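Local coordinates for protein aminofutalosine deaminase (Helicobacter pylori, PDB 7LKK) that hydrolytically deaminates aminofutalosine, an intermediate of menaquinone biosynthesis, and probably adenosine as well, in a metal-dependent active site, at residues 326-329 with 330-334; 335-338 with 339-342; 135-138 with 139-142. All coordinates share one frame; numbering follows the deposited sequence.

Contact 1. Residues 326-329 with 330-334. With MCF ((8R)-3-(5-S-methyl-5-thio-beta-D-ribofuranosyl)-3,6,7,8-tetrahydroimidazo[4,5-d][1,3]diazepin-8-ol), chain J.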
loop_
_atom_site.group_PDB
_atom_site.type_symbol
_atom_site.label_atom_id
_atom_site.label_comp_id
_atom_site.label_asym_id
_atom_site.label_seq_id
_atom_site.Cartn_x
_atom_site.Cartn_y
_atom_site.Cartn_z
ATOM N N ALA A 326 -4.739 -8.129 10.443
ATOM C CA ALA A 326 -6.009 -8.534 9.857
ATOM C C ALA A 326 -6.498 -7.475 8.877
ATOM O O ALA A 326 -6.115 -6.305 8.944
ATOM C CB ALA A 326 -7.075 -8.779 10.935
ATOM N N THR A 327 -7.369 -7.908 7.963
ATOM C CA THR A 327 -7.849 -7.053 6.883
ATOM C C THR A 327 -9.010 -6.160 7.294
ATOM O O THR A 327 -9.284 -5.176 6.598
ATOM C CB THR A 327 -8.299 -7.902 5.692
ATOM O OG1 THR A 327 -9.368 -8.769 6.099
ATOM C CG2 THR A 327 -7.148 -8.742 5.165
ATOM N N ASP A 328 -9.704 -6.490 8.387
ATOM C CA ASP A 328 -11.017 -5.922 8.680
ATOM C C ASP A 328 -11.961 -6.278 7.538
ATOM O O ASP A 328 -11.701 -7.225 6.787
ATOM C CB ASP A 328 -10.940 -4.404 8.893
ATOM C CG ASP A 328 -11.735 -3.939 10.101
ATOM O OD1 ASP A 328 -12.572 -4.720 10.596
ATOM O OD2 ASP A 328 -11.527 -2.792 10.551
ATOM N N GLY A 329 -13.056 -5.541 7.389
ATOM C CA GLY A 329 -13.986 -5.770 6.308
ATOM C C GLY A 329 -13.834 -4.743 5.196
ATOM O O GLY A 329 -13.125 -3.748 5.320
ATOM N N LEU A 330 -14.524 -5.013 4.084
ATOM C CA LEU A 330 -14.595 -4.042 3.000
ATOM C C LEU A 330 -15.377 -2.796 3.393
ATOM O O LEU A 330 -15.419 -1.838 2.616
ATOM C CB LEU A 330 -15.212 -4.682 1.754
ATOM C CG LEU A 330 -14.333 -5.721 1.052
ATOM C CD1 LEU A 330 -15.045 -6.326 -0.150
ATOM C CD2 LEU A 330 -13.003 -5.106 0.635
ATOM N N SER A 331 -16.011 -2.797 4.569
ATOM C CA SER A 331 -16.565 -1.571 5.127
ATOM C C SER A 331 -15.481 -0.558 5.470
ATOM O O SER A 331 -15.787 0.630 5.630
ATOM C CB SER A 331 -17.393 -1.890 6.373
ATOM O OG SER A 331 -16.803 -2.942 7.120
ATOM N N SER A 332 -14.224 -0.997 5.586
ATOM C CA SER A 332 -13.124 -0.097 5.919
ATOM C C SER A 332 -11.831 -0.564 5.251
ATOM O O SER A 332 -10.752 -0.501 5.843
ATOM C CB SER A 332 -12.932 0.010 7.434
ATOM O OG SER A 332 -12.873 -1.274 8.031
ATOM N N ASN A 333 -11.933 -1.027 4.008
ATOM C CA ASN A 333 -10.772 -1.492 3.259
ATOM C C ASN A 333 -11.161 -1.569 1.790
ATOM O O ASN A 333 -12.342 -1.538 1.437
ATOM C CB ASN A 333 -10.280 -2.853 3.770
ATOM C CG ASN A 333 -8.779 -3.036 3.611
ATOM O OD1 ASN A 333 -8.177 -2.564 2.644
ATOM N ND2 ASN A 333 -8.167 -3.731 4.565
ATOM N N ILE A 334 -10.145 -1.671 0.935
ATOM C CA ILE A 334 -10.358 -1.844 -0.499
ATOM C C ILE A 334 -10.069 -3.261 -0.963
ATOM O O ILE A 334 -10.446 -3.614 -2.092
ATOM C CB ILE A 334 -9.518 -0.845 -1.324
ATOM C CG1 ILE A 334 -8.026 -1.084 -1.092
ATOM C CG2 ILE A 334 -9.902 0.587 -0.986
ATOM C CD1 ILE A 334 -7.126 -0.228 -1.964
HETATM O O8 MCF J . -13.856 -2.749 13.005
HETATM C C8 MCF J . -14.271 -1.959 11.920
HETATM C C7 MCF J . -14.251 -0.467 12.237
HETATM N N6 MCF J . -14.545 -0.234 13.629
HETATM C C5 MCF J . -15.704 -0.860 14.226
HETATM N N4 MCF J . -16.639 -1.753 13.551
HETATM C C10 MCF J . -16.763 -2.263 12.163
HETATM C C9 MCF J . -15.644 -2.389 11.362
HETATM N N1 MCF J . -16.042 -2.869 10.193
HETATM C C2 MCF J . -17.358 -3.069 10.220
HETATM N N3 MCF J . -17.791 -2.706 11.431
HETATM C C1S MCF J . -19.230 -2.776 11.833
HETATM C C2S MCF J . -19.456 -3.329 13.259
HETATM O O2S MCF J . -19.474 -4.693 13.250
HETATM O O4S MCF J . -19.730 -1.598 11.874
HETATM C C4S MCF J . -20.955 -1.669 12.931
HETATM C C3S MCF J . -20.836 -2.779 13.601
HETATM O O3S MCF J . -21.897 -3.751 13.151
HETATM C C5S MCF J . -20.883 -0.474 13.865
HETATM S S5S MCF J . -22.557 -0.021 14.404
HETATM C C6S MCF J . -22.447 0.984 15.912
#
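Asn333 reaches back over the turn to Thr327 and can be followed atom by atom. Its CB sits 3.4 Å from Gly329 O; CG continues toward the backbone of Thr327, and ND2 ends 2.7 Å from Thr327 O. The bond is nearly straight (162°) and reaches the oxygen in the carbonyl plane, on a lone pair, while the oxygen lies almost in the plane of the amide. ND2 is also hydrogen-bonded to Glu341 OE1. On the other branch, OD1 accepts from Ile334 N at 2.8 Å, and more weakly from Ser335 N, so the bonds of ND2 and OD1 together fix the rotation of the amide. Asparagine suits the place because one flat head offers both donor and acceptor to two backbone groups of the same turn. Ser332 N donates to Gly329 O at 3.0 Å, closing the turn.

Thr327 OG1 gives its own bond to Asp328 O at 2.9 Å and pairs with Asn77 as well. Asp328 has a positive phi (60°), unusual for a residue with a side chain, and its carboxylate points into the active site. It is an iron ligand together with His79, His81 and His221. Asp328 OD2 approaches C8 of the inhibitor to 3.2 Å, and Ser302 OG is hydrogen-bonded to this same oxygen, a second-shell hold on the metal ligand. The Ser331 hydroxyl lies between its backbone N and carbonyl carbon (chi1 37°), and OG comes within 3.2 Å of inhibitor C2, at the five-membered ring. The small serine brings a polar atom close to the heterocycle. An aspartate metal ligand just beyond the C-terminal end of a barrel strand, here 323-325, is characteristic of the amidohydrolase TIM barrel.

Contact 2. Residues 335-338 with 339-342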
loop_
_atom_site.group_PDB
_atom_site.type_symbol
_atom_site.label_atom_id
_atom_site.label_comp_id
_atom_site.label_asym_id
_atom_site.label_seq_id
_atom_site.Cartn_x
_atom_site.Cartn_y
_atom_site.Cartn_z
ATOM N N SER A 335 -9.425 -4.084 -0.137
ATOM C CA SER A 335 -9.088 -5.444 -0.522
ATOM C C SER A 335 -9.129 -6.338 0.708
ATOM O O SER A 335 -8.787 -5.912 1.815
ATOM C CB SER A 335 -7.706 -5.510 -1.180
ATOM O OG SER A 335 -7.269 -6.851 -1.305
ATOM N N LEU A 336 -9.550 -7.584 0.504
ATOM C CA LEU A 336 -9.530 -8.590 1.556
ATOM C C LEU A 336 -8.384 -9.577 1.390
ATOM O O LEU A 336 -8.300 -10.551 2.144
ATOM C CB LEU A 336 -10.865 -9.336 1.612
ATOM C CG LEU A 336 -12.058 -8.523 2.123
ATOM C CD1 LEU A 336 -13.200 -9.443 2.520
ATOM C CD2 LEU A 336 -11.655 -7.636 3.292
ATOM N N SER A 337 -7.505 -9.351 0.418
ATOM C CA SER A 337 -6.263 -10.106 0.340
ATOM C C SER A 337 -5.394 -9.773 1.545
ATOM O O SER A 337 -5.041 -8.608 1.755
ATOM C CB SER A 337 -5.528 -9.782 -0.957
ATOM O OG SER A 337 -4.168 -10.174 -0.880
ATOM N N LEU A 338 -5.058 -10.787 2.347
ATOM C CA LEU A 338 -4.181 -10.540 3.486
ATOM C C LEU A 338 -2.797 -10.103 3.028
ATOM O O LEU A 338 -2.119 -9.351 3.736
ATOM C CB LEU A 338 -4.087 -11.782 4.375
ATOM C CG LEU A 338 -3.437 -11.549 5.744
ATOM C CD1 LEU A 338 -4.150 -10.442 6.507
ATOM C CD2 LEU A 338 -3.405 -12.826 6.568
ATOM N N LEU A 339 -2.369 -10.547 1.844
ATOM C CA LEU A 339 -1.082 -10.110 1.311
ATOM C C LEU A 339 -1.085 -8.613 1.018
ATOM O O LEU A 339 -0.089 -7.925 1.273
ATOM C CB LEU A 339 -0.741 -10.909 0.055
ATOM C CG LEU A 339 -0.444 -12.393 0.291
ATOM C CD1 LEU A 339 -0.486 -13.173 -1.012
ATOM C CD2 LEU A 339 0.900 -12.565 0.975
ATOM N N ASP A 340 -2.193 -8.094 0.485
ATOM C CA ASP A 340 -2.327 -6.650 0.317
ATOM C C ASP A 340 -2.262 -5.937 1.661
ATOM O O ASP A 340 -1.617 -4.890 1.788
ATOM C CB ASP A 340 -3.639 -6.316 -0.395
ATOM C CG ASP A 340 -3.622 -6.685 -1.867
ATOM O OD1 ASP A 340 -2.552 -7.070 -2.378
ATOM O OD2 ASP A 340 -4.686 -6.587 -2.515
ATOM N N GLU A 341 -2.921 -6.499 2.679
ATOM C CA GLU A 341 -2.904 -5.893 4.007
ATOM C C GLU A 341 -1.500 -5.886 4.593
ATOM O O GLU A 341 -1.104 -4.926 5.265
ATOM C CB GLU A 341 -3.861 -6.641 4.937
ATOM C CG GLU A 341 -4.249 -5.867 6.185
ATOM C CD GLU A 341 -5.111 -4.662 5.875
ATOM O OE1 GLU A 341 -5.820 -4.684 4.846
ATOM O OE2 GLU A 341 -5.081 -3.689 6.657
ATOM N N LEU A 342 -0.732 -6.951 4.353
ATOM C CA LEU A 342 0.626 -7.017 4.880
ATOM C C LEU A 342 1.530 -5.984 4.218
ATOM O O LEU A 342 2.384 -5.386 4.880
ATOM C CB LEU A 342 1.189 -8.427 4.702
ATOM C CG LEU A 342 0.470 -9.496 5.531
ATOM C CD1 LEU A 342 1.006 -10.889 5.220
ATOM C CD2 LEU A 342 0.579 -9.185 7.018
HETATM O O HOH W 1 -6.058 -5.801 2.626
HETATM O O HOH W 2 -2.943 -10.453 -2.928
#
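Ser337 caps the helix that carries Asp340: its OG accepts from Asp340 N at 3.2 Å along a nearly straight bond (164°). A chi1 of 162° carries the hydroxyl over the start of the helix. It is also hydrogen-bonded to Ser128 OG, just past helix 115-127. The regular backbone bonds follow at once, Glu341 N to Ser337 O at 3.1 Å and Leu342 N to Leu338 O at 2.8 Å.

A second set of polar bonds joins side chains. Ser335 OG accepts from Ser337 N at 3.0 Å, which makes an ST turn, and donates to Asp340 OD2 at 2.9 Å, meeting that oxygen on its anti side. One hydroxyl thus holds both the turn and the carboxylate. Asp340 OD1 is engaged by Arg343 in a salt bridge. A water lies between Ser335 O and Glu341 OE1, which also takes Asn333 ND2, and Glu341 OE2 accepts from Phe301 N.

Apolar contact falls to the leucines. CG of Leu338 and CG of Leu342, one turn apart, are 4.4 Å from each other, and both side chains pack on Ala364 of helix 353-364. The Leu338 and Glu341 side chains cross at about a right angle, with Leu338 CD1 4.1 Å from Glu341 CB.

Serine suits the N-cap because its hydroxyl accepts an N-H of the first turn, and the Asp340 carboxylate would probably be stabilised by the N-terminal end of the helix.

Contact 3. Residues 135-138 with 139-142. With MCF ((8R)-3-(5-S-methyl-5-thio-beta-D-ribofuranosyl)-3,6,7,8-tetrahydroimidazo[4,5-d][1,3]diazepin-8-ol), chain J; EDO (1,2-ethanediol), chain F.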
loop_
_atom_site.group_PDB
_atom_site.type_symbol
_atom_site.label_atom_id
_atom_site.label_comp_id
_atom_site.label_asym_id
_atom_site.label_seq_id
_atom_site.Cartn_x
_atom_site.Cartn_y
_atom_site.Cartn_z
ATOM N N ALA A 135 -14.261 -14.286 11.908
ATOM C CA ALA A 135 -15.344 -13.564 11.251
ATOM C C ALA A 135 -16.251 -12.916 12.290
ATOM O O ALA A 135 -16.910 -13.613 13.069
ATOM C CB ALA A 135 -16.145 -14.505 10.352
ATOM N N ILE A 136 -16.292 -11.587 12.290
ATOM C CA ILE A 136 -17.225 -10.852 13.135
ATOM C C ILE A 136 -18.583 -10.819 12.449
ATOM O O ILE A 136 -18.691 -10.440 11.277
ATOM C CB ILE A 136 -16.710 -9.433 13.416
ATOM C CG1 ILE A 136 -15.315 -9.482 14.042
ATOM C CG2 ILE A 136 -17.684 -8.686 14.317
ATOM C CD1 ILE A 136 -15.320 -9.662 15.546
ATOM N N SER A 137 -19.626 -11.206 13.178
ATOM C CA SER A 137 -20.953 -11.349 12.598
ATOM C C SER A 137 -21.995 -10.774 13.542
ATOM O O SER A 137 -21.979 -11.066 14.741
ATOM C CB SER A 137 -21.266 -12.821 12.308
ATOM O OG SER A 137 -22.510 -12.952 11.647
ATOM N N ASN A 138 -22.899 -9.961 12.993
ATOM C CA ASN A 138 -24.025 -9.420 13.744
ATOM C C ASN A 138 -25.324 -10.177 13.513
ATOM O O ASN A 138 -26.204 -10.151 14.380
ATOM C CB ASN A 138 -24.243 -7.945 13.385
ATOM C CG ASN A 138 -23.048 -7.080 13.724
ATOM O OD1 ASN A 138 -22.497 -6.398 12.862
ATOM N ND2 ASN A 138 -22.639 -7.104 14.986
ATOM N N HIS A 139 -25.468 -10.847 12.367
ATOM C CA HIS A 139 -26.716 -11.508 12.011
ATOM C C HIS A 139 -26.531 -12.916 11.459
ATOM O O HIS A 139 -27.526 -13.545 11.083
ATOM C CB HIS A 139 -27.494 -10.666 10.986
ATOM C CG HIS A 139 -27.709 -9.244 11.405
ATOM N ND1 HIS A 139 -28.543 -8.892 12.445
ATOM C CD2 HIS A 139 -27.204 -8.085 10.920
ATOM C CE1 HIS A 139 -28.540 -7.578 12.583
ATOM N NE2 HIS A 139 -27.735 -7.064 11.671
ATOM N N LEU A 140 -25.294 -13.412 11.374
ATOM C CA LEU A 140 -24.995 -14.770 10.905
ATOM C C LEU A 140 -25.374 -14.980 9.439
ATOM O O LEU A 140 -25.642 -16.107 9.014
ATOM C CB LEU A 140 -25.671 -15.827 11.784
ATOM C CG LEU A 140 -25.443 -15.726 13.294
ATOM C CD1 LEU A 140 -26.113 -16.886 14.015
ATOM C CD2 LEU A 140 -23.958 -15.673 13.617
ATOM N N ILE A 141 -25.390 -13.903 8.649
ATOM C CA ILE A 141 -25.755 -14.017 7.240
ATOM C C ILE A 141 -24.642 -14.673 6.425
ATOM O O ILE A 141 -24.909 -15.270 5.376
ATOM C CB ILE A 141 -26.135 -12.627 6.691
ATOM C CG1 ILE A 141 -27.391 -12.112 7.396
ATOM C CG2 ILE A 141 -26.381 -12.661 5.189
ATOM C CD1 ILE A 141 -27.777 -10.703 7.007
ATOM N N GLU A 142 -23.401 -14.614 6.901
ATOM C CA GLU A 142 -22.271 -15.194 6.186
ATOM C C GLU A 142 -21.948 -16.618 6.620
ATOM O O GLU A 142 -21.097 -17.256 5.994
ATOM C CB GLU A 142 -21.027 -14.320 6.373
ATOM C CG GLU A 142 -20.369 -14.481 7.735
ATOM C CD GLU A 142 -20.950 -13.546 8.775
ATOM O OE1 GLU A 142 -20.267 -12.566 9.140
ATOM O OE2 GLU A 142 -22.091 -13.787 9.225
HETATM O O8 MCF J . -13.856 -2.749 13.005
HETATM C C8 MCF J . -14.271 -1.959 11.920
HETATM C C7 MCF J . -14.251 -0.467 12.237
HETATM N N6 MCF J . -14.545 -0.234 13.629
HETATM C C5 MCF J . -15.704 -0.860 14.226
HETATM N N4 MCF J . -16.639 -1.753 13.551
HETATM C C10 MCF J . -16.763 -2.263 12.163
HETATM C C9 MCF J . -15.644 -2.389 11.362
HETATM N N1 MCF J . -16.042 -2.869 10.193
HETATM C C2 MCF J . -17.358 -3.069 10.220
HETATM N N3 MCF J . -17.791 -2.706 11.431
HETATM C C1S MCF J . -19.230 -2.776 11.833
HETATM C C2S MCF J . -19.456 -3.329 13.259
HETATM O O2S MCF J . -19.474 -4.693 13.250
HETATM O O4S MCF J . -19.730 -1.598 11.874
HETATM C C4S MCF J . -20.955 -1.669 12.931
HETATM C C3S MCF J . -20.836 -2.779 13.601
HETATM O O3S MCF J . -21.897 -3.751 13.151
HETATM C C5S MCF J . -20.883 -0.474 13.865
HETATM S S5S MCF J . -22.557 -0.021 14.404
HETATM C C6S MCF J . -22.447 0.984 15.912
HETATM C C1 EDO F . -25.378 -4.206 11.086
HETATM O O1 EDO F . -24.186 -4.885 10.674
HETATM C C2 EDO F . -25.160 -3.551 12.445
HETATM O O2 EDO F . -24.390 -2.353 12.288
HETATM O O HOH W 3 -17.692 -11.841 9.113
#
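Beyond Ser137 the chain leaves strand 130-137 and turns tightly, with Leu140 in the left-handed region (phi 65°) and its CA only 5.6 Å from Ser137 CA. This is the C-terminal end of a strand in the amidohydrolase TIM barrel, the end that carries the active site.

Ser137 OG holds the turn. The chi1 of -175° swings it out to where it accepts from Leu140 N at 2.8 Å and donates to Glu142 OE2 at 2.6 Å, on the syn side of the carboxylate. A serine fits because a single small hydroxyl can do both. The Glu142 chain bends at chi2 (-88°) and folds back to the strand, where a water 2.7 Å from OE1 links it to Ile136 O. Glu83 takes part too, accepting from the backbone N of both Asn138 and His139.

The Leu140 side chain starts off away from the strand, but its CD2 comes back to 3.7 Å from Ser137 OG, and the chain packs on Leu157 and Leu179. CB of Asn138 lies over a face of the His139 ring, 4.0 Å from its centroid, a CH-pi contact. The amide head of Asn138 belongs to the inhibitor pocket: ND2 donates to Glu158 OE1, which fixes which way the amide is turned and presents OD1 to the ribose. OD1 also accepts from an ethanediol, probably from the crystallisation liquor. The shorter bond comes from inhibitor O3S, 2.7 Å from Asn138 OD1.

Overall arrangement
Met first along the chain, contact 3 closes the turn that leads from strand 130-137 toward helix 143-147. Much later, contact 1 turns the loop after strand 323-325, and contact 2 takes that loop directly into helix 338-348. The three follow in series; none nests within or crosses another. Contacts 1 and 2 are neighbours, with centres about 9 Å apart, and they touch through packing of Thr327 on Leu338, so the metal-site loop rests on the helix that follows it. Contact 3 touches neither, its centre about 15 Å from that of contact 1, but both reach the same inhibitor: 326-334 at the heterocycle and 135-142 at the ribose.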